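Local atomic coordinates of phosphotriesterase, putative (Deinococcus radiodurans, PDB entry 4J35), a protein that is probably a metal-dependent lactonase of the phosphotriesterase family, here engineered toward organophosphate hydrolysis and holding two cobalt ions. Residues Gly38-Ala43 / Ile266-Gly271. The protein carries 7 engineered substitutions. Sequence-based numbering, arbitrary orientation.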
loop_
_atom_site.group_PDB
_atom_site.type_symbol
_atom_site.label_atom_id
_atom_site.label_comp_id
_atom_site.label_asym_id
_atom_site.label_seq_id
_atom_site.Cartn_x
_atom_site.Cartn_y
_atom_site.Cartn_z
ATOM N N GLY A 38 -13.669 9.496 -20.489
ATOM C CA GLY A 38 -12.812 8.480 -19.874
ATOM C C GLY A 38 -13.564 7.529 -18.942
ATOM O O GLY A 38 -13.234 7.415 -17.751
ATOM N N PRO A 39 -14.587 6.852 -19.479
ATOM C CA PRO A 39 -15.397 5.897 -18.718
ATOM C C PRO A 39 -14.623 4.629 -18.390
ATOM O O PRO A 39 -13.603 4.309 -19.024
ATOM C CB PRO A 39 -16.525 5.563 -19.696
ATOM C CG PRO A 39 -15.869 5.637 -21.010
ATOM C CD PRO A 39 -14.958 6.845 -20.905
ATOM N N PHE A 40 -15.115 3.878 -17.415
ATOM C CA PHE A 40 -14.469 2.624 -17.064
ATOM C C PHE A 40 -14.776 1.575 -18.131
ATOM O O PHE A 40 -15.937 1.318 -18.420
ATOM C CB PHE A 40 -14.982 2.137 -15.716
ATOM C CG PHE A 40 -14.278 0.925 -15.194
ATOM C CD1 PHE A 40 -12.900 0.845 -15.218
ATOM C CD2 PHE A 40 -14.996 -0.125 -14.646
ATOM C CE1 PHE A 40 -12.245 -0.260 -14.707
ATOM C CE2 PHE A 40 -14.346 -1.243 -14.135
ATOM C CZ PHE A 40 -12.973 -1.307 -14.163
ATOM N N ASP A 41 -13.743 0.972 -18.699
ATOM C CA ASP A 41 -13.929 -0.098 -19.666
ATOM C C ASP A 41 -13.752 -1.390 -18.922
ATOM O O ASP A 41 -12.631 -1.885 -18.761
ATOM C CB ASP A 41 -12.923 -0.010 -20.816
ATOM C CG ASP A 41 -13.160 -1.085 -21.890
ATOM O OD1 ASP A 41 -13.920 -2.047 -21.626
ATOM O OD2 ASP A 41 -12.594 -0.964 -22.999
ATOM N N HIS A 42 -14.861 -1.932 -18.446
ATOM C CA HIS A 42 -14.808 -3.048 -17.520
ATOM C C HIS A 42 -14.161 -4.286 -18.145
ATOM O O HIS A 42 -13.339 -4.944 -17.516
ATOM C CB HIS A 42 -16.206 -3.369 -17.015
ATOM C CG HIS A 42 -16.261 -4.561 -16.107
ATOM N ND1 HIS A 42 -16.153 -5.852 -16.570
ATOM C CD2 HIS A 42 -16.433 -4.654 -14.769
ATOM C CE1 HIS A 42 -16.239 -6.691 -15.552
ATOM N NE2 HIS A 42 -16.412 -5.990 -14.448
ATOM N N ALA A 43 -14.526 -4.606 -19.385
ATOM C CA ALA A 43 -13.981 -5.792 -20.034
ATOM C C ALA A 43 -12.482 -5.650 -20.241
ATOM O O ALA A 43 -11.742 -6.588 -20.018
ATOM C CB ALA A 43 -14.681 -6.055 -21.404
ATOM N N ILE A 266 0.315 0.596 -10.861
ATOM C CA ILE A 266 -1.101 0.757 -11.144
ATOM C C ILE A 266 -1.367 -0.149 -12.351
ATOM O O ILE A 266 -0.786 0.073 -13.411
ATOM C CB ILE A 266 -1.429 2.218 -11.499
ATOM C CG1 ILE A 266 -1.358 3.117 -10.251
ATOM C CG2 ILE A 266 -2.786 2.318 -12.178
ATOM C CD1 ILE A 266 -1.346 4.603 -10.646
ATOM N N TRP A 267 -2.196 -1.171 -12.208
ATOM C CA TRP A 267 -2.340 -2.117 -13.325
ATOM C C TRP A 267 -3.300 -1.626 -14.365
ATOM O O TRP A 267 -3.232 -2.036 -15.530
ATOM C CB TRP A 267 -2.814 -3.481 -12.870
ATOM C CG TRP A 267 -2.021 -4.050 -11.734
ATOM C CD1 TRP A 267 -0.917 -3.509 -11.118
ATOM C CD2 TRP A 267 -2.300 -5.272 -11.067
ATOM N NE1 TRP A 267 -0.495 -4.346 -10.089
ATOM C CE2 TRP A 267 -1.337 -5.425 -10.038
ATOM C CE3 TRP A 267 -3.272 -6.265 -11.243
ATOM C CZ2 TRP A 267 -1.322 -6.532 -9.195
ATOM C CZ3 TRP A 267 -3.256 -7.362 -10.394
ATOM C CH2 TRP A 267 -2.291 -7.482 -9.381
ATOM N N HIS A 268 -4.224 -0.770 -13.964
ATOM C CA HIS A 268 -5.165 -0.185 -14.926
ATOM C C HIS A 268 -5.572 1.185 -14.448
ATOM O O HIS A 268 -6.054 1.347 -13.352
ATOM C CB HIS A 268 -6.408 -1.046 -15.049
ATOM C CG HIS A 268 -7.458 -0.468 -15.945
ATOM N ND1 HIS A 268 -7.482 -0.703 -17.298
ATOM C CD2 HIS A 268 -8.517 0.330 -15.681
ATOM C CE1 HIS A 268 -8.521 -0.082 -17.834
ATOM N NE2 HIS A 268 -9.168 0.547 -16.872
ATOM N N TRP A 269 -5.365 2.182 -15.279
ATOM C CA TRP A 269 -5.610 3.543 -14.850
ATOM C C TRP A 269 -7.057 3.996 -15.136
ATOM O O TRP A 269 -7.616 3.717 -16.208
ATOM C CB TRP A 269 -4.541 4.393 -15.526
ATOM C CG TRP A 269 -4.782 5.829 -15.713
ATOM C CD1 TRP A 269 -5.419 6.442 -16.780
ATOM C CD2 TRP A 269 -4.300 6.878 -14.877
ATOM N NE1 TRP A 269 -5.390 7.807 -16.624
ATOM C CE2 TRP A 269 -4.713 8.107 -15.467
ATOM C CE3 TRP A 269 -3.573 6.902 -13.676
ATOM C CZ2 TRP A 269 -4.426 9.341 -14.894
ATOM C CZ3 TRP A 269 -3.294 8.127 -13.102
ATOM C CH2 TRP A 269 -3.723 9.338 -13.715
ATOM N N LEU A 270 -7.670 4.670 -14.173
ATOM C CA LEU A 270 -9.033 5.203 -14.350
ATOM C C LEU A 270 -9.018 6.610 -14.944
ATOM O O LEU A 270 -8.116 7.405 -14.682
ATOM C CB LEU A 270 -9.817 5.177 -13.019
ATOM C CG LEU A 270 -9.831 3.785 -12.369
ATOM C CD1 LEU A 270 -10.446 3.853 -10.964
ATOM C CD2 LEU A 270 -10.581 2.768 -13.240
ATOM N N GLY A 271 -10.028 6.906 -15.754
ATOM C CA GLY A 271 -10.069 8.164 -16.471
ATOM C C GLY A 271 -9.654 7.926 -17.902
ATOM O O GLY A 271 -9.571 6.775 -18.341
HETATM O O HOH W 1 -12.166 5.164 -16.236
#
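The Phe40 ring, which has the most surface buried here, turns its CD1 and CE1 side to Leu270 and His268: Phe40 CD1 lies 3.6 Å from Leu270 CD2, and Phe40 CE1 lies 3.8 Å from His268 NE2. Phenyl and imidazole planes are inclined at 76° with centroids 5.8 Å apart, an oblique pairing. With CG anti to the backbone N (chi1 -174°), Phe40 reaches across although its CB is not aimed at 266-271. Replacing Phe40 by an alanine would probably open a gap beside Leu270 CD2 and leave the His268 imidazole without the phenyl ring beside NE2.

Gly271, next in buried surface, meets Gly38 through backbone alone, their CA atoms 4.4 Å apart. No direct hydrogen bond joins the segments; one water donates to Gly38 O at 2.9 Å and accepts from Gly271 N at 2.8 Å, beside a long, bent CH···O contact, Gly271 CA to Gly38 O 3.5 Å. At the backbone angles of Gly271 (phi 102° with an extended psi) a CB would jam against the carbonyl O of Leu270, which calls for glycine.

Phe78 adds an edge-to-face partner to Phe40, and Asp41 OD1 accepts from Ala44 N as N-cap of helix 42-58. Backbone hydrogen bonds of His268 and Leu270 with Phe26 tie 266-271 to strand 17-26. The contact thus joins the loop entering that helix to a segment where the chain turns a corner, in the TIM-barrel fold of the phosphotriesterase family.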